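Local coordinates for protein putative invasin (Yersinia pseudotuberculosis IP 31758, PDB 5N40) that is an adhesin with a C-type lectin-like domain at its C-terminal end and probably helps the bacterium attach to host cells, at residues W267-Q272 against N345-C350. The protein carries 1 engineered substitution. Numbering follows the deposited sequence.
Sequences WAMFNQ and NYNVSC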
ATOM      1  N   TRP A 267      10.679  -0.593  29.044  1.00 19.06           N
ATOM      2  CA  TRP A 267       9.873  -1.325  30.006  1.00 16.21           C
ATOM      3  C   TRP A 267      10.268  -0.980  31.433  1.00 17.50           C
ATOM      4  O   TRP A 267      11.441  -0.740  31.734  1.00 22.33           O
ATOM      5  CB  TRP A 267      10.024  -2.825  29.782  1.00 18.71           C
ATOM      6  CG  TRP A 267       9.618  -3.221  28.408  1.00 18.22           C
ATOM      7  CD1 TRP A 267      10.431  -3.392  27.327  1.00 15.68           C
ATOM      8  CD2 TRP A 267       8.290  -3.475  27.958  1.00 19.12           C
ATOM      9  NE1 TRP A 267       9.689  -3.759  26.236  1.00 14.86           N
ATOM     10  CE2 TRP A 267       8.367  -3.812  26.598  1.00 18.22           C
ATOM     11  CE3 TRP A 267       7.036  -3.456  28.583  1.00 17.33           C
ATOM     12  CZ2 TRP A 267       7.234  -4.123  25.842  1.00 14.42           C
ATOM     13  CZ3 TRP A 267       5.925  -3.769  27.845  1.00 14.41           C
ATOM     14  CH2 TRP A 267       6.026  -4.096  26.485  1.00 15.17           C
ATOM     15  N   ALA A 268       9.269  -0.962  32.308  1.00 17.71           N
ATOM     16  CA  ALA A 268       9.512  -0.841  33.736  1.00 18.13           C
ATOM     17  C   ALA A 268      10.035  -2.161  34.288  1.00 15.45           C
ATOM     18  O   ALA A 268       9.611  -3.239  33.863  1.00 18.02           O
ATOM     19  CB  ALA A 268       8.230  -0.442  34.463  1.00 17.61           C
ATOM     20  N   MET A 269      10.954  -2.070  35.248  1.00 18.42           N
ATOM     21  CA  MET A 269      11.580  -3.239  35.851  1.00 18.20           C
ATOM     22  C   MET A 269      11.617  -3.063  37.363  1.00 21.64           C
ATOM     23  O   MET A 269      11.662  -1.937  37.866  1.00 20.14           O
ATOM     24  CB  MET A 269      12.997  -3.458  35.300  1.00 19.91           C
ATOM     25  CG  MET A 269      13.067  -3.502  33.778  1.00 23.38           C
ATOM     26  SD  MET A 269      12.174  -4.887  33.029  1.00 20.80           S
ATOM     27  CE  MET A 269      13.445  -6.145  33.019  1.00 18.75           C
ATOM     28  N   PHE A 270      11.605  -4.186  38.084  1.00 22.58           N
ATOM     29  CA  PHE A 270      11.294  -4.188  39.506  1.00 24.09           C
ATOM     30  C   PHE A 270      12.187  -5.167  40.258  1.00 22.04           C
ATOM     31  O   PHE A 270      12.574  -6.211  39.729  1.00 20.55           O
ATOM     32  CB  PHE A 270       9.829  -4.584  39.751  1.00 24.13           C
ATOM     33  CG  PHE A 270       8.841  -3.758  38.988  1.00 24.91           C
ATOM     34  CD1 PHE A 270       8.539  -4.062  37.669  1.00 20.02           C
ATOM     35  CD2 PHE A 270       8.213  -2.681  39.587  1.00 28.42           C
ATOM     36  CE1 PHE A 270       7.628  -3.297  36.964  1.00 22.90           C
ATOM     37  CE2 PHE A 270       7.301  -1.914  38.886  1.00 25.81           C
ATOM     38  CZ  PHE A 270       7.009  -2.226  37.573  1.00 25.41           C
ATOM     39  N   ASN A 271      12.501  -4.822  41.505  1.00 22.67           N
ATOM     40  CA  ASN A 271      13.043  -5.807  42.430  1.00 25.03           C
ATOM     41  C   ASN A 271      11.879  -6.507  43.124  1.00 25.84           C
ATOM     42  O   ASN A 271      10.708  -6.205  42.879  1.00 21.22           O
ATOM     43  CB  ASN A 271      14.007  -5.167  43.433  1.00 26.81           C
ATOM     44  CG  ASN A 271      13.329  -4.179  44.371  1.00 29.81           C
ATOM     45  OD1 ASN A 271      12.104  -4.133  44.486  1.00 34.08           O
ATOM     46  ND2 ASN A 271      14.142  -3.382  45.060  1.00 40.62           N
ATOM     47  N   GLN A 272      12.197  -7.455  44.007  1.00 21.41           N
ATOM     48  CA  GLN A 272      11.153  -8.297  44.581  1.00 22.45           C
ATOM     49  C   GLN A 272      10.169  -7.483  45.417  1.00 23.90           C
ATOM     50  O   GLN A 272       8.951  -7.660  45.307  1.00 25.06           O
ATOM     51  CB  GLN A 272      11.783  -9.414  45.411  1.00 23.89           C
ATOM     52  CG  GLN A 272      10.802 -10.496  45.820  1.00 24.89           C
ATOM     53  CD  GLN A 272      10.364 -11.383  44.662  1.00 25.15           C
ATOM     54  OE1 GLN A 272      11.045 -11.484  43.638  1.00 21.56           O
ATOM     55  NE2 GLN A 272       9.227 -12.053  44.835  1.00 28.44           N
ATOM     56  N   ASN A 345      16.668  -5.969  38.686  1.00 27.72           N
ATOM     57  CA  ASN A 345      15.568  -5.231  38.068  1.00 28.87           C
ATOM     58  C   ASN A 345      15.029  -6.112  36.946  1.00 23.15           C
ATOM     59  O   ASN A 345      15.582  -6.144  35.841  1.00 21.82           O
ATOM     60  CB  ASN A 345      16.025  -3.868  37.560  1.00 30.73           C
ATOM     61  CG  ASN A 345      16.285  -2.887  38.688  1.00 35.83           C
ATOM     62  OD1 ASN A 345      15.559  -2.861  39.687  1.00 35.30           O
ATOM     63  ND2 ASN A 345      17.323  -2.077  38.537  1.00 35.52           N
ATOM     64  N   TYR A 346      13.956  -6.830  37.243  1.00 22.28           N
ATOM     65  CA  TYR A 346      13.440  -7.882  36.387  1.00 21.74           C
ATOM     66  C   TYR A 346      12.018  -7.548  35.958  1.00 15.18           C
ATOM     67  O   TYR A 346      11.391  -6.609  36.454  1.00 17.93           O
ATOM     68  CB  TYR A 346      13.464  -9.236  37.115  1.00 22.45           C
ATOM     69  CG  TYR A 346      14.821  -9.653  37.644  1.00 24.64           C
ATOM     70  CD1 TYR A 346      15.994  -9.201  37.059  1.00 21.46           C
ATOM     71  CD2 TYR A 346      14.922 -10.514  38.731  1.00 23.25           C
ATOM     72  CE1 TYR A 346      17.229  -9.591  37.542  1.00 26.11           C
ATOM     73  CE2 TYR A 346      16.148 -10.909  39.218  1.00 26.78           C
ATOM     74  CZ  TYR A 346      17.301 -10.447  38.622  1.00 33.97           C
ATOM     75  OH  TYR A 346      18.525 -10.843  39.115  1.00 40.35           O
ATOM     76  N   ASN A 347      11.509  -8.340  35.020  1.00 17.47           N
ATOM     77  CA  ASN A 347      10.139  -8.172  34.560  1.00 16.01           C
ATOM     78  C   ASN A 347       9.151  -8.666  35.606  1.00 17.79           C
ATOM     79  O   ASN A 347       9.436  -9.583  36.381  1.00 17.92           O
ATOM     80  CB  ASN A 347       9.916  -8.943  33.261  1.00 14.26           C
ATOM     81  CG  ASN A 347      10.506  -8.246  32.048  1.00 17.74           C
ATOM     82  OD1 ASN A 347      10.180  -7.096  31.761  1.00 19.87           O
ATOM     83  ND2 ASN A 347      11.373  -8.946  31.326  1.00 18.31           N
ATOM     84  N   VAL A 348       7.963  -8.064  35.606  1.00 16.27           N
ATOM     85  CA  VAL A 348       6.856  -8.531  36.431  1.00 16.35           C
ATOM     86  C   VAL A 348       5.620  -8.698  35.555  1.00 17.89           C
ATOM     87  O   VAL A 348       5.132  -7.725  34.958  1.00 16.75           O
ATOM     88  CB  VAL A 348       6.565  -7.583  37.607  1.00 20.08           C
ATOM     89  CG1 VAL A 348       5.368  -8.073  38.409  1.00 19.90           C
ATOM     90  CG2 VAL A 348       7.785  -7.472  38.504  1.00 17.54           C
ATOM     91  N   SER A 349       5.134  -9.931  35.471  1.00 15.51           N
ATOM     92  CA  SER A 349       3.806 -10.237  34.959  1.00 14.36           C
ATOM     93  C   SER A 349       2.904 -10.489  36.157  1.00 18.27           C
ATOM     94  O   SER A 349       3.105 -11.451  36.911  1.00 19.80           O
ATOM     95  CB  SER A 349       3.833 -11.447  34.030  1.00 14.60           C
ATOM     96  OG  SER A 349       2.515 -11.827  33.660  1.00 15.78           O
ATOM     97  N   CYS A 350       1.915  -9.628  36.329  1.00 17.33           N
ATOM     98  CA  CYS A 350       1.024  -9.718  37.473  1.00 16.28           C
ATOM     99  C   CYS A 350       0.015 -10.846  37.276  1.00 23.03           C
ATOM    100  O   CYS A 350      -0.429 -11.119  36.155  1.00 16.72           O
ATOM    101  CB  CYS A 350       0.308  -8.382  37.677  1.00 20.71           C
ATOM    102  SG  CYS A 350       1.426  -7.004  38.168  1.00 23.82           S
TER
HETATM  103  O   HOH W   1       8.477  -5.687  33.534  1.00 17.11           O
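Phe270 and Tyr346 join their backbones as a single antiparallel, hydrogen-bonded pair. Phe270 N donates to a lone pair of Tyr346 O at 2.9 Å. The return bond from Tyr346 N to Phe270 O is nearly straight (178° at the hydrogen), though its donor stands above the carbonyl plane; Phe270 O also accepts from Arg312 NE, of strand 311-313.

Met269 runs against segment 345-350, its CB 3.8 Å from Asn345 CB. The bend at chi2 (-64°) brings SD to 3.2 Å from Asn347 OD1. A second bend, at chi3 (-89°), turns CE toward Asn345 O, 3.5 Å away; an unbranched chain suits this winding path. The amide of Asn347 works at both ends: ND2 bonds to Gln309 O, while OD1 accepts from a water, which also donates to Ala268 O at 2.7 Å and accepts from Val348 N. An asparagine, offering donor and acceptor together, fits this spot well.

Beyond the bridge, valine's branching lets Val348 CG2, anti to its carbonyl carbon, meet the apolar Phe270 ring 3.6 Å from CD1, the side chains crossing at about a right angle; Tyr346 O lies near the ring's edge.

Within the C-type lectin-like domain, the contact joins the chain at strand 265-269 to the loop after helix 340-343. Asn271, whose OD1 accepts from Gln274 N, N-caps helix 272-278, which packs Met278 against Phe270 and Val348. Just past that helix, the Cys279–Cys350 disulfide fastens segment 345-350, while strand 311-313 lies against Tyr346 and Asn347.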